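Local coordinates for transcriptional regulator, MarR family (Listeria monocytogenes str. 4b, PDB 2QWW), which probably binds DNA through a winged helix-turn-helix domain, as a dimeric MarR-family repressor of transcription, at residues A30-A35 against N117-K122; V49-P54 against L101-K106. One frame throughout, in Å; residues are numbered along the deposited sequence.

Contact 1 of 2, residues A30-A35 against N117-K122; sequences ADQNAA and NAFMYK
The amides of Asn33 and Asn117 lie stacked, their planes only 10° apart, while the ring of Phe119 takes Gln32 CB over one face and the oxygens Asn33 OD1 and Asn117 OD1 at its edge. In the amide pair the two side chains slide past each other in opposite directions. Asn117 OD1 sits 3.3 Å from Asn33 CB, and Asn33 ND2 comes to 3.6 Å from Asn117 CG, with no hydrogen bond between them. In each residue CG stands anti to the backbone N, which carries the amide across to its partner. On the Phe119 face, Gln32 CB makes a CH-pi contact 4.3 Å from the ring centroid, offset toward the rim, and at the rim on that side Gln32 OE1 comes to 3.2 Å from Phe119 CD1. Asn33 CA approaches the same ring obliquely, near CD2.

The contact joins the long helix 8-37 to the start of helix 118-128, and the short segments of the two helices run at 136° to each other. It lies in the helical part of the chain through which MarR-family proteins commonly dimerise; on the 118-128 side, Tyr121 OH hydrogen-bonds Ser13 OG of the second subunit and Met120 packs on Leu16 of the same subunit.

Asn117 is the N-cap of helix 118-128. Its OD1 accepts from Phe119 N at 2.9 Å, the donor tilted 31° from the carbonyl plane, and more weakly from Met120 N. Its ND2 turns to Tyr29 O, so both ends of the buried amide are held and its rotation is fixed. Asn33 ND2 donates to Arg113 O, and a water 2.6 Å from Asn33 OD1, probably donating to it, accepts from Ala118 N at 3.1 Å.

Contact 2 of 2, residues V49-P54 against L101-K106; sequences VIYSTP and LKLSKK
Leu101 meets helix 41-52 through a single methyl, its CD1 lying 3.8 Å from Ile50 CD1 where the two side chains cross obliquely. Its carbonyl O also lies near the backbone of Pro54, and Leu101 pairs through its backbone with Gly55 and Ile56, which ties the strand to the chain just beyond the helix. At Lys102 the contact is slight: CB lies 4.3 Å from Pro54 CB, the end of the side chain leads away, and the backbone carbon packs against Ile50 CG2.

Leu103 makes the largest contribution from this segment, its two methyls divided between neighbouring residues of the helix. CD2 lies 3.6 Å from Ile50 CG2, the branch anti to the backbone N. CD1 lies equally close to Tyr51 CB, and the two side chains cross at about a right angle, with the methyl oblique to the ring. No direct hydrogen bond joins the segments, but a water bridges the backbones, donating to Ile50 O at 2.8 Å and accepting from Leu103 N at 2.9 Å. Beyond the strand, Ser104 N-caps helix 105-115, its OG bonded to Gly107 N and Gly83 O. A helix packed by its apolar side chains against the returning strand of a small antiparallel sheet is characteristic of the winged helix-turn-helix domain of MarR proteins.

The two contacts do not touch: their centres are 21 Å apart and their nearest atoms about 12 Å. Along the chain, contact 2 is nested within the loop that contact 1 closes. Helix 8-37 leads into helix 41-52 on one side, and helix 105-115 leads into helix 118-128 on the other, so both connections between the probable DNA-binding domain and the helical dimer region run from one contact to the other. Contact 2 lies inside the winged domain, untouched by the second subunit, whereas contact 1 joins the helix that leads into that domain to the one that follows the return from it, beside residues that reach the partner.

Contact 1 of 2, residues A30-A35 against N117-K122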
loop_
_atom_site.group_PDB
_atom_site.type_symbol
_atom_site.label_atom_id
_atom_site.label_comp_id
_atom_site.label_asym_id
_atom_site.label_seq_id
_atom_site.Cartn_x
_atom_site.Cartn_y
_atom_site.Cartn_z
ATOM N N ALA A 30 -5.399 -3.913 -8.796
ATOM C CA ALA A 30 -4.434 -4.899 -8.299
ATOM C C ALA A 30 -5.197 -6.139 -7.808
ATOM O O ALA A 30 -4.750 -7.258 -8.006
ATOM C CB ALA A 30 -3.592 -4.295 -7.169
ATOM N N ASP A 31 -6.360 -5.929 -7.187
ATOM C CA ASP A 31 -7.239 -7.022 -6.750
ATOM C C ASP A 31 -7.811 -7.791 -7.927
ATOM O O ASP A 31 -7.908 -9.009 -7.862
ATOM C CB ASP A 31 -8.431 -6.516 -5.932
ATOM C CG ASP A 31 -8.034 -5.924 -4.601
ATOM O OD1 ASP A 31 -6.904 -6.170 -4.132
ATOM O OD2 ASP A 31 -8.875 -5.207 -4.020
ATOM N N GLN A 32 -8.246 -7.084 -8.972
ATOM C CA GLN A 32 -8.749 -7.747 -10.174
ATOM C C GLN A 32 -7.663 -8.583 -10.801
ATOM O O GLN A 32 -7.925 -9.643 -11.335
ATOM C CB GLN A 32 -9.136 -6.769 -11.278
ATOM C CG GLN A 32 -10.311 -5.882 -11.060
ATOM C CD GLN A 32 -10.687 -5.152 -12.352
ATOM O OE1 GLN A 32 -10.837 -5.773 -13.414
ATOM N NE2 GLN A 32 -10.863 -3.838 -12.260
ATOM N N ASN A 33 -6.455 -8.045 -10.817
ATOM C CA ASN A 33 -5.345 -8.731 -11.430
ATOM C C ASN A 33 -5.008 -9.988 -10.634
ATOM O O ASN A 33 -4.828 -11.042 -11.197
ATOM C CB ASN A 33 -4.144 -7.794 -11.487
ATOM C CG ASN A 33 -3.042 -8.313 -12.363
ATOM O OD1 ASN A 33 -3.292 -8.954 -13.374
ATOM N ND2 ASN A 33 -1.815 -8.016 -12.003
ATOM N N ALA A 34 -4.939 -9.862 -9.313
ATOM C CA ALA A 34 -4.645 -11.011 -8.453
ATOM C C ALA A 34 -5.659 -12.134 -8.720
ATOM O O ALA A 34 -5.264 -13.265 -8.956
ATOM C CB ALA A 34 -4.634 -10.598 -6.978
ATOM N N ALA A 35 -6.945 -11.790 -8.740
ATOM C CA ALA A 35 -8.018 -12.727 -9.033
ATOM C C ALA A 35 -7.809 -13.456 -10.351
ATOM O O ALA A 35 -8.065 -14.645 -10.431
ATOM C CB ALA A 35 -9.353 -12.005 -9.039
ATOM N N ASN A 117 0.526 -5.108 -14.251
ATOM C CA ASN A 117 -0.925 -5.289 -14.130
ATOM C C ASN A 117 -1.727 -4.896 -15.374
ATOM O O ASN A 117 -2.008 -3.721 -15.587
ATOM C CB ASN A 117 -1.416 -4.529 -12.898
ATOM C CG ASN A 117 -2.896 -4.698 -12.663
ATOM O OD1 ASN A 117 -3.616 -5.222 -13.505
ATOM N ND2 ASN A 117 -3.363 -4.240 -11.514
ATOM N N ALA A 118 -2.116 -5.893 -16.173
ATOM C CA ALA A 118 -2.845 -5.655 -17.433
ATOM C C ALA A 118 -4.148 -4.889 -17.290
ATOM O O ALA A 118 -4.549 -4.193 -18.219
ATOM C CB ALA A 118 -3.089 -6.960 -18.169
ATOM N N PHE A 119 -4.802 -5.002 -16.138
ATOM C CA PHE A 119 -6.027 -4.253 -15.874
ATOM C C PHE A 119 -5.763 -2.766 -15.563
ATOM O O PHE A 119 -6.647 -1.914 -15.772
ATOM C CB PHE A 119 -6.805 -4.877 -14.705
ATOM C CG PHE A 119 -7.264 -6.282 -14.966
ATOM C CD1 PHE A 119 -8.509 -6.524 -15.515
ATOM C CD2 PHE A 119 -6.445 -7.361 -14.675
ATOM C CE1 PHE A 119 -8.935 -7.826 -15.760
ATOM C CE2 PHE A 119 -6.862 -8.661 -14.923
ATOM C CZ PHE A 119 -8.103 -8.893 -15.462
HETATM N N MSE A 120 -4.582 -2.466 -15.024
HETATM C CA MSE A 120 -4.195 -1.090 -14.705
HETATM C C MSE A 120 -3.789 -0.409 -15.994
HETATM O O MSE A 120 -4.084 0.760 -16.208
HETATM C CB MSE A 120 -2.999 -1.079 -13.740
HETATM C CG MSE A 120 -2.596 0.288 -13.247
HETATM SE SE MSE A 120 -3.998 1.016 -12.177
HETATM C CE MSE A 120 -3.746 2.771 -12.349
ATOM N N TYR A 121 -3.072 -1.144 -16.830
ATOM C CA TYR A 121 -2.658 -0.642 -18.123
ATOM C C TYR A 121 -3.839 -0.278 -19.008
ATOM O O TYR A 121 -3.863 0.838 -19.536
ATOM C CB TYR A 121 -1.751 -1.633 -18.836
ATOM C CG TYR A 121 -0.312 -1.529 -18.413
ATOM C CD1 TYR A 121 0.121 -2.057 -17.209
ATOM C CD2 TYR A 121 0.629 -0.917 -19.231
ATOM C CE1 TYR A 121 1.439 -1.970 -16.818
ATOM C CE2 TYR A 121 1.960 -0.834 -18.851
ATOM C CZ TYR A 121 2.354 -1.363 -17.645
ATOM O OH TYR A 121 3.659 -1.282 -17.237
ATOM N N LYS A 122 -4.808 -1.185 -19.170
ATOM C CA LYS A 122 -5.992 -0.887 -19.981
ATOM C C LYS A 122 -6.691 0.359 -19.451
ATOM O O LYS A 122 -7.074 1.226 -20.217
ATOM C CB LYS A 122 -6.969 -2.063 -20.029
HETATM O O HOH W 1 -1.574 -8.780 -15.347
#

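Contact 2 of 2, residues V49-P54 against L101-K106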
loop_
_atom_site.group_PDB
_atom_site.type_symbol
_atom_site.label_atom_id
_atom_site.label_comp_id
_atom_site.label_asym_id
_atom_site.label_seq_id
_atom_site.Cartn_x
_atom_site.Cartn_y
_atom_site.Cartn_z
ATOM N N VAL A 49 8.397 -11.047 -2.984
ATOM C CA VAL A 49 9.537 -11.036 -2.082
ATOM C C VAL A 49 10.492 -12.156 -2.473
ATOM O O VAL A 49 11.688 -11.943 -2.577
ATOM C CB VAL A 49 9.120 -11.253 -0.629
ATOM C CG1 VAL A 49 10.328 -11.519 0.255
ATOM C CG2 VAL A 49 8.307 -10.047 -0.092
ATOM N N ILE A 50 9.960 -13.346 -2.720
ATOM C CA ILE A 50 10.805 -14.499 -3.064
ATOM C C ILE A 50 11.520 -14.293 -4.403
ATOM O O ILE A 50 12.626 -14.814 -4.631
ATOM C CB ILE A 50 9.988 -15.829 -3.052
ATOM C CG1 ILE A 50 9.434 -16.113 -1.658
ATOM C CG2 ILE A 50 10.842 -17.002 -3.452
ATOM C CD1 ILE A 50 8.482 -17.310 -1.595
ATOM N N TYR A 51 10.890 -13.550 -5.300
ATOM C CA TYR A 51 11.469 -13.283 -6.604
ATOM C C TYR A 51 12.719 -12.411 -6.480
ATOM O O TYR A 51 13.719 -12.662 -7.142
ATOM C CB TYR A 51 10.448 -12.584 -7.506
ATOM C CG TYR A 51 10.907 -12.384 -8.938
ATOM C CD1 TYR A 51 11.332 -13.460 -9.713
ATOM C CD2 TYR A 51 10.873 -11.128 -9.529
ATOM C CE1 TYR A 51 11.738 -13.286 -11.027
ATOM C CE2 TYR A 51 11.276 -10.940 -10.840
ATOM C CZ TYR A 51 11.706 -12.029 -11.589
ATOM O OH TYR A 51 12.098 -11.849 -12.896
ATOM N N SER A 52 12.658 -11.398 -5.624
ATOM C CA SER A 52 13.781 -10.481 -5.461
ATOM C C SER A 52 14.877 -11.015 -4.540
ATOM O O SER A 52 16.004 -10.511 -4.553
ATOM C CB SER A 52 13.290 -9.141 -4.923
ATOM O OG SER A 52 12.771 -9.267 -3.607
ATOM N N THR A 53 14.546 -12.022 -3.739
ATOM C CA THR A 53 15.483 -12.570 -2.791
ATOM C C THR A 53 15.413 -14.089 -2.795
ATOM O O THR A 53 14.891 -14.695 -1.860
ATOM C CB THR A 53 15.191 -12.019 -1.405
ATOM O OG1 THR A 53 14.989 -10.605 -1.512
ATOM C CG2 THR A 53 16.356 -12.308 -0.434
ATOM N N PRO A 54 15.916 -14.710 -3.871
ATOM C CA PRO A 54 15.945 -16.150 -3.923
ATOM C C PRO A 54 16.850 -16.705 -2.846
ATOM O O PRO A 54 17.949 -16.207 -2.639
ATOM C CB PRO A 54 16.505 -16.458 -5.313
ATOM C CG PRO A 54 17.146 -15.244 -5.761
ATOM C CD PRO A 54 16.444 -14.105 -5.106
ATOM N N LEU A 101 13.729 -20.679 0.187
ATOM C CA LEU A 101 12.907 -20.815 -1.004
ATOM C C LEU A 101 13.341 -20.014 -2.216
ATOM O O LEU A 101 13.886 -18.919 -2.078
ATOM C CB LEU A 101 11.504 -20.278 -0.647
ATOM C CG LEU A 101 10.796 -20.808 0.607
ATOM C CD1 LEU A 101 9.596 -19.963 0.940
ATOM C CD2 LEU A 101 10.398 -22.266 0.430
ATOM N N LYS A 102 13.049 -20.554 -3.403
ATOM C CA LYS A 102 13.170 -19.802 -4.657
ATOM C C LYS A 102 11.889 -20.068 -5.451
ATOM O O LYS A 102 11.200 -21.053 -5.198
ATOM C CB LYS A 102 14.418 -20.167 -5.472
ATOM C CG LYS A 102 14.412 -21.489 -6.202
ATOM C CD LYS A 102 15.693 -21.618 -7.008
ATOM C CE LYS A 102 15.823 -22.948 -7.751
ATOM N NZ LYS A 102 15.080 -22.998 -9.047
ATOM N N LEU A 103 11.562 -19.188 -6.389
ATOM C CA LEU A 103 10.386 -19.378 -7.237
ATOM C C LEU A 103 10.664 -20.336 -8.359
ATOM O O LEU A 103 11.748 -20.331 -8.920
ATOM C CB LEU A 103 9.970 -18.090 -7.923
ATOM C CG LEU A 103 9.510 -16.929 -7.064
ATOM C CD1 LEU A 103 8.998 -15.863 -7.988
ATOM C CD2 LEU A 103 8.416 -17.360 -6.098
ATOM N N SER A 104 9.651 -21.112 -8.724
ATOM C CA SER A 104 9.748 -22.004 -9.866
ATOM C C SER A 104 9.568 -21.064 -11.046
ATOM O O SER A 104 9.371 -19.850 -10.853
ATOM C CB SER A 104 8.620 -23.023 -9.848
ATOM O OG SER A 104 7.381 -22.332 -9.905
ATOM N N LYS A 105 9.612 -21.624 -12.247
ATOM C CA LYS A 105 9.429 -20.862 -13.480
ATOM C C LYS A 105 8.030 -20.233 -13.506
ATOM O O LYS A 105 7.881 -19.020 -13.752
ATOM C CB LYS A 105 9.653 -21.788 -14.686
ATOM C CG LYS A 105 9.724 -21.102 -16.056
ATOM C CD LYS A 105 10.921 -20.154 -16.169
ATOM N N LYS A 106 7.020 -21.054 -13.214
ATOM C CA LYS A 106 5.639 -20.601 -13.178
ATOM C C LYS A 106 5.464 -19.531 -12.129
ATOM O O LYS A 106 4.676 -18.613 -12.318
ATOM C CB LYS A 106 4.683 -21.752 -12.884
ATOM C CG LYS A 106 3.203 -21.404 -13.099
ATOM C CD LYS A 106 2.968 -20.791 -14.504
ATOM C CE LYS A 106 1.510 -20.841 -14.933
ATOM N NZ LYS A 106 1.066 -22.230 -15.289
HETATM O O HOH W 2 13.337 -16.846 -6.424
#